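Local atomic coordinates of CopC (Methylosinus trichosporium OB3b, PDB entry 5ICU), a protein that binds a copper(II) ion and probably takes part in copper homeostasis in the periplasm as a member of the CopC family. Residues G29-P32 against A33-S36. Numbering follows the deposited sequence.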
loop_
_atom_site.group_PDB
_atom_site.type_symbol
_atom_site.label_atom_id
_atom_site.label_comp_id
_atom_site.label_asym_id
_atom_site.label_seq_id
_atom_site.Cartn_x
_atom_site.Cartn_y
_atom_site.Cartn_z
ATOM N N GLY A 29 8.701 14.120 1.804
ATOM C CA GLY A 29 8.653 13.702 0.395
ATOM C C GLY A 29 9.220 12.298 0.223
ATOM O O GLY A 29 10.136 11.878 0.918
ATOM N N VAL A 30 8.725 11.611 -0.797
ATOM C CA VAL A 30 9.319 10.371 -1.271
ATOM C C VAL A 30 9.467 10.461 -2.778
ATOM O O VAL A 30 8.780 11.218 -3.438
ATOM C CB VAL A 30 8.467 9.151 -0.868
ATOM C CG1 VAL A 30 8.473 8.959 0.640
ATOM C CG2 VAL A 30 7.050 9.232 -1.383
ATOM N N GLU A 31 10.382 9.646 -3.312
ATOM C CA GLU A 31 10.699 9.656 -4.730
ATOM C C GLU A 31 9.963 8.516 -5.388
ATOM O O GLU A 31 10.366 7.370 -5.231
ATOM C CB GLU A 31 12.193 9.448 -4.855
ATOM C CG GLU A 31 13.083 10.563 -4.375
ATOM C CD GLU A 31 14.501 10.494 -5.039
ATOM O OE1 GLU A 31 14.776 9.646 -5.944
ATOM O OE2 GLU A 31 15.396 11.308 -4.702
ATOM N N PRO A 32 8.877 8.753 -6.140
ATOM C CA PRO A 32 8.115 7.643 -6.668
ATOM C C PRO A 32 8.902 6.641 -7.541
ATOM O O PRO A 32 8.662 5.425 -7.475
ATOM C CB PRO A 32 6.947 8.287 -7.449
ATOM C CG PRO A 32 7.092 9.702 -7.273
ATOM C CD PRO A 32 8.236 10.045 -6.435
ATOM N N ALA A 33 9.832 7.128 -8.359
ATOM C CA ALA A 33 10.567 6.238 -9.265
ATOM C C ALA A 33 11.532 5.348 -8.520
ATOM O O ALA A 33 11.994 4.337 -9.088
ATOM C CB ALA A 33 11.313 7.055 -10.287
ATOM N N TYR A 34 11.832 5.669 -7.263
ATOM C CA TYR A 34 12.710 4.844 -6.417
ATOM C C TYR A 34 11.973 4.394 -5.172
ATOM O O TYR A 34 12.573 4.145 -4.137
ATOM C CB TYR A 34 13.980 5.615 -6.049
ATOM C CG TYR A 34 14.867 5.867 -7.211
ATOM C CD1 TYR A 34 15.782 4.887 -7.622
ATOM C CD2 TYR A 34 14.772 7.015 -7.984
ATOM C CE1 TYR A 34 16.604 5.098 -8.695
ATOM C CE2 TYR A 34 15.566 7.204 -9.095
ATOM C CZ TYR A 34 16.509 6.248 -9.438
ATOM O OH TYR A 34 17.360 6.449 -10.505
ATOM N N SER A 35 10.670 4.175 -5.296
ATOM C CA SER A 35 9.846 3.659 -4.173
ATOM C C SER A 35 9.076 2.437 -4.637
ATOM O O SER A 35 8.685 2.337 -5.795
ATOM C CB SER A 35 8.928 4.765 -3.667
ATOM O OG SER A 35 9.709 5.802 -3.085
ATOM N N SER A 36 8.790 1.547 -3.705
ATOM C CA SER A 36 8.154 0.275 -3.997
ATOM C C SER A 36 7.049 0.021 -2.969
ATOM O O SER A 36 7.254 0.225 -1.766
ATOM C CB SER A 36 9.158 -0.849 -3.918
ATOM O OG SER A 36 8.566 -2.109 -4.157
#
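E31 and Y34 are the first and last residues of a type I beta turn, with P32 and A33 at its corners, in the loop that carries the chain from strand 21-26 of one sheet to strand 36-40 of the other in the beta sandwich. The turn is closed by Y34 N, which donates to E31 O at 3.0 Å, and the proline ring at the first corner holds phi (here -57°) in the range that a type I turn uses. A second turn overlaps the first: S35 N donates to P32 O at 3.2 Å.

The side chain of S35 adds a third bond. Its CB packs 3.4 Å from E31 O, and from there OG, anti to its own carbonyl carbon with chi1 -66°, swings back to donate to the same E31 O at 2.7 Å. This oxygen is therefore gripped by two donors, Y34 N and S35 OG, which approach from opposite faces of the carbonyl plane. OG also accepts a hydrogen bond from L80 N, so the hydroxyl ties the turn to strand 71-80, to which E31 is joined by backbone bonding as well. Replacing S35 by an alanine removes OG and is likely to leave E31 O with one donor fewer and L80 N without its hydroxyl acceptor.

At the protein surface the side chains of E31 and Y34, both also against L80, run side by side in the same direction, the carboxylate turned 70° from the ring plane. The glutamate chain, extended beyond CG, brings OE1 obliquely up to the phenol ring, 3.3 Å from Y34 CD2.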